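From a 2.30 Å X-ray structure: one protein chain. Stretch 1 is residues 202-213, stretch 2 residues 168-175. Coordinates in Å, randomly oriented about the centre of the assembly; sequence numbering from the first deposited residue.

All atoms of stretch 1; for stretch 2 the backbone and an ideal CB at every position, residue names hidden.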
# COMPACT_ATOMS: atom_id res chain seq x y z
N LEU A 202 -14.22 -5.25 11.19
CA LEU A 202 -13.96 -6.30 12.16
C LEU A 202 -12.64 -7.00 11.88
O LEU A 202 -11.87 -7.30 12.81
CB LEU A 202 -15.11 -7.31 12.18
CG LEU A 202 -16.47 -6.77 12.63
CD1 LEU A 202 -17.54 -7.85 12.53
CD2 LEU A 202 -16.40 -6.22 14.04
N ILE A 203 -12.35 -7.28 10.61
CA ILE A 203 -11.08 -7.92 10.26
C ILE A 203 -9.91 -7.02 10.64
O ILE A 203 -8.88 -7.50 11.13
CB ILE A 203 -11.06 -8.28 8.76
CG1 ILE A 203 -12.14 -9.31 8.44
CG2 ILE A 203 -9.69 -8.81 8.36
CD1 ILE A 203 -12.27 -9.62 6.97
N ALA A 204 -10.05 -5.71 10.43
CA ALA A 204 -8.98 -4.79 10.78
C ALA A 204 -8.69 -4.83 12.28
O ALA A 204 -7.53 -4.72 12.69
CB ALA A 204 -9.36 -3.37 10.36
N ARG A 205 -9.72 -5.01 13.10
CA ARG A 205 -9.50 -5.11 14.54
C ARG A 205 -8.85 -6.44 14.91
O ARG A 205 -7.91 -6.48 15.71
CB ARG A 205 -10.81 -4.92 15.29
CG ARG A 205 -10.65 -4.78 16.79
CD ARG A 205 -11.99 -4.59 17.47
NE ARG A 205 -11.85 -4.22 18.88
CZ ARG A 205 -12.86 -4.02 19.71
NH1 ARG A 205 -14.11 -4.16 19.28
NH2 ARG A 205 -12.63 -3.69 20.97
N LYS A 206 -9.34 -7.54 14.32
CA LYS A 206 -8.80 -8.86 14.61
C LYS A 206 -7.36 -9.03 14.14
O LYS A 206 -6.69 -9.97 14.59
CB LYS A 206 -9.69 -9.93 13.98
CG LYS A 206 -11.10 -9.95 14.54
CD LYS A 206 -11.99 -10.94 13.81
CE LYS A 206 -13.39 -10.94 14.42
NZ LYS A 206 -13.35 -11.28 15.87
N LEU A 207 -6.88 -8.17 13.26
CA LEU A 207 -5.49 -8.20 12.82
C LEU A 207 -4.61 -7.20 13.56
O LEU A 207 -3.38 -7.28 13.44
CB LEU A 207 -5.39 -7.94 11.31
CG LEU A 207 -6.07 -8.94 10.37
CD1 LEU A 207 -5.88 -8.50 8.92
CD2 LEU A 207 -5.53 -10.34 10.58
N SER A 208 -5.20 -6.28 14.32
CA SER A 208 -4.46 -5.16 14.89
C SER A 208 -3.42 -5.58 15.92
O SER A 208 -2.59 -4.75 16.30
CB SER A 208 -5.44 -4.17 15.52
OG SER A 208 -6.22 -4.79 16.53
N GLU A 209 -3.44 -6.83 16.38
CA GLU A 209 -2.49 -7.28 17.39
C GLU A 209 -1.24 -7.92 16.80
O GLU A 209 -0.23 -8.04 17.51
CB GLU A 209 -3.16 -8.28 18.34
CG GLU A 209 -4.39 -7.75 19.07
CD GLU A 209 -4.05 -6.93 20.31
OE1 GLU A 209 -2.99 -6.27 20.32
OE2 GLU A 209 -4.84 -6.95 21.27
N HIS A 210 -1.28 -8.34 15.54
CA HIS A 210 -0.16 -9.04 14.95
C HIS A 210 1.03 -8.10 14.76
O HIS A 210 0.88 -6.90 14.53
CB HIS A 210 -0.56 -9.65 13.61
CG HIS A 210 0.37 -10.72 13.12
ND1 HIS A 210 1.62 -10.44 12.60
CD2 HIS A 210 0.24 -12.06 13.07
CE1 HIS A 210 2.21 -11.57 12.25
NE2 HIS A 210 1.39 -12.57 12.53
N GLN A 211 2.24 -8.67 14.87
CA GLN A 211 3.46 -7.88 14.76
C GLN A 211 3.57 -7.22 13.39
O GLN A 211 3.93 -6.04 13.29
CB GLN A 211 4.68 -8.76 15.03
CG GLN A 211 6.00 -8.09 14.71
CD GLN A 211 7.17 -9.06 14.71
OE1 GLN A 211 7.07 -10.16 15.25
NE2 GLN A 211 8.28 -8.66 14.11
N TYR A 212 3.26 -7.96 12.33
CA TYR A 212 3.34 -7.39 10.99
C TYR A 212 2.32 -6.28 10.79
O TYR A 212 2.59 -5.30 10.10
CB TYR A 212 3.14 -8.49 9.94
CG TYR A 212 4.21 -9.56 9.97
CD1 TYR A 212 5.49 -9.29 10.44
CD2 TYR A 212 3.94 -10.85 9.52
CE1 TYR A 212 6.47 -10.26 10.46
CE2 TYR A 212 4.91 -11.83 9.54
CZ TYR A 212 6.17 -11.53 10.01
OH TYR A 212 7.14 -12.51 10.03
N SER A 213 1.14 -6.41 11.41
CA SER A 213 0.13 -5.36 11.30
C SER A 213 0.52 -4.13 12.11
O SER A 213 0.18 -3.01 11.71
CB SER A 213 -1.23 -5.90 11.75
OG SER A 213 -2.22 -4.89 11.68
N UNK A 168 -1.45 -4.87 3.38
CA UNK A 168 -1.21 -3.87 4.41
C UNK A 168 -2.07 -4.07 5.66
O UNK A 168 -2.28 -3.11 6.40
CB UNK A 168 -1.46 -2.47 3.83
N UNK A 169 -2.56 -5.28 5.90
CA UNK A 169 -3.04 -5.72 7.22
C UNK A 169 -4.13 -4.78 7.71
O UNK A 169 -5.10 -4.53 6.98
CB UNK A 169 -1.89 -5.78 8.23
N UNK A 170 -4.02 -4.23 8.93
CA UNK A 170 -5.11 -3.44 9.49
C UNK A 170 -5.34 -2.13 8.74
O UNK A 170 -6.50 -1.82 8.43
CB UNK A 170 -4.83 -3.14 10.96
N UNK A 171 -4.32 -1.31 8.44
CA UNK A 171 -4.59 -0.09 7.66
C UNK A 171 -5.20 -0.37 6.30
O UNK A 171 -5.96 0.46 5.79
CB UNK A 171 -3.30 0.71 7.47
N UNK A 172 -4.89 -1.52 5.69
CA UNK A 172 -5.53 -1.87 4.43
C UNK A 172 -7.01 -2.12 4.59
O UNK A 172 -7.83 -1.61 3.82
CB UNK A 172 -4.86 -3.11 3.82
N UNK A 173 -7.39 -2.92 5.59
CA UNK A 173 -8.81 -3.20 5.81
C UNK A 173 -9.55 -1.97 6.33
O UNK A 173 -10.75 -1.82 6.08
CB UNK A 173 -8.97 -4.36 6.79
N UNK A 174 -8.86 -1.09 7.06
CA UNK A 174 -9.49 0.17 7.44
C UNK A 174 -9.76 1.05 6.23
O UNK A 174 -10.77 1.76 6.20
CB UNK A 174 -8.61 0.92 8.44
N UNK A 175 -8.87 1.01 5.23
CA UNK A 175 -9.13 1.74 3.99
C UNK A 175 -10.33 1.16 3.26
O UNK A 175 -11.18 1.91 2.77
CB UNK A 175 -7.90 1.71 3.08

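At position 168 the CA-to-CB bond points away from stretch 1, with nothing of that stretch within 5.5 Å. The contact sets no rule here, and many residues would do. The deposited residue is H168, whose ring nitrogens are bonded elsewhere in the structure.

Position 169 has phi/psi of 56/-127, a backbone most comfortable for glycine. Yet its CB points toward stretch 1, 3.6 Å from S213 OG, and beyond it L207, H210 and Y212 frame a broad, largely apolar cleft. A large side chain would fill that space: an aromatic ring, or a long aliphatic chain. The residue is W169, at chi1 -68° (m). Y212 CB sits over one face of its six-membered ring, 4.1 Å from the centroid, a CH-pi contact; H210 CG comes within 3.9 Å of W169 CZ3, the two rings meeting obliquely. The bond from Y212 N to H210 ND1 (3.0 Å) caps the helix that follows and ties together two of the residues lining the cleft.

At position 170 the CB points sideways into a tight spot, 3.2 Å from S213 OG and 3.6 Å from A204 O. A carbonyl and a hydroxyl so close favour a small polar group: serine, threonine or perhaps cysteine. T170 answers both. T170 OG1 donates to A204 O at 2.7 Å and accepts from S213 OG at 2.9 Å, while its methyl CG2 lies 3.9 Å from A204 CB. The backbones come close here, with A204 CA and T170 CA 4.3 Å apart.

Position 171 meets no atom of stretch 1 within 5.5 Å of its CB. Its phi of -59° in the first turn of the helix suits proline among many others; it is P171.

Position 172 likewise faces nothing of stretch 1, but an ideal CB would lie 3.5 Å from the C atom of residue 168, which favours glycine. It is G172.

Position 173 points toward the helix of stretch 1, which runs nearly antiparallel at 167°; its CB is 3.7 Å from A204 CB, with I203 and L207 beyond. An aromatic or a large aliphatic would suit. Y173 lays one ring face under I203 CG2, 3.6 Å from the ring centroid, while Y173 CE2 meets L207 CD1 at 3.9 Å.

At position 174 CA-to-CB points sideways and the CB lies 4.8 Å from A204 CB, so a branched aliphatic could reach back. L174 does: its CD2 approaches A204 CB to 3.7 Å.

Position 175 is out of reach, leaving the choice open; it is L175.

Stretch 2, residues 168-175: HWTPGYLL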
# COMPACT_ATOMS: atom_id res chain seq x y z
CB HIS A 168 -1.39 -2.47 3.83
CG HIS A 168 -0.45 -2.16 2.72
ND1 HIS A 168 0.90 -1.98 2.92
CD2 HIS A 168 -0.65 -2.05 1.38
CE1 HIS A 168 1.49 -1.75 1.76
NE2 HIS A 168 0.57 -1.78 0.81
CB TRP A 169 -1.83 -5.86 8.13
CG TRP A 169 -0.91 -6.98 7.76
CD1 TRP A 169 0.06 -6.96 6.80
CD2 TRP A 169 -0.87 -8.28 8.35
NE1 TRP A 169 0.70 -8.17 6.75
CE2 TRP A 169 0.15 -9.00 7.69
CE3 TRP A 169 -1.60 -8.91 9.36
CZ2 TRP A 169 0.46 -10.32 8.02
CZ3 TRP A 169 -1.29 -10.22 9.68
CH2 TRP A 169 -0.27 -10.91 9.01
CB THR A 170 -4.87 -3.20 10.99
OG1 THR A 170 -5.05 -4.43 11.70
CG2 THR A 170 -5.81 -2.14 11.54
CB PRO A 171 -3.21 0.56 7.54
CG PRO A 171 -2.46 0.07 8.72
CD PRO A 171 -2.92 -1.35 8.91
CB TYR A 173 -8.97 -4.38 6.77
CG TYR A 173 -8.78 -5.71 6.09
CD1 TYR A 173 -9.85 -6.35 5.47
CD2 TYR A 173 -7.54 -6.33 6.05
CE1 TYR A 173 -9.68 -7.57 4.83
CE2 TYR A 173 -7.36 -7.54 5.41
CZ TYR A 173 -8.44 -8.16 4.81
OH TYR A 173 -8.27 -9.37 4.18
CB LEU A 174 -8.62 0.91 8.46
CG LEU A 174 -8.67 0.36 9.89
CD1 LEU A 174 -7.82 1.22 10.82
CD2 LEU A 174 -10.10 0.30 10.39
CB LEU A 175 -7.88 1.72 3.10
CG LEU A 175 -8.05 2.29 1.69
CD1 LEU A 175 -8.44 3.76 1.75
CD2 LEU A 175 -6.78 2.09 0.88
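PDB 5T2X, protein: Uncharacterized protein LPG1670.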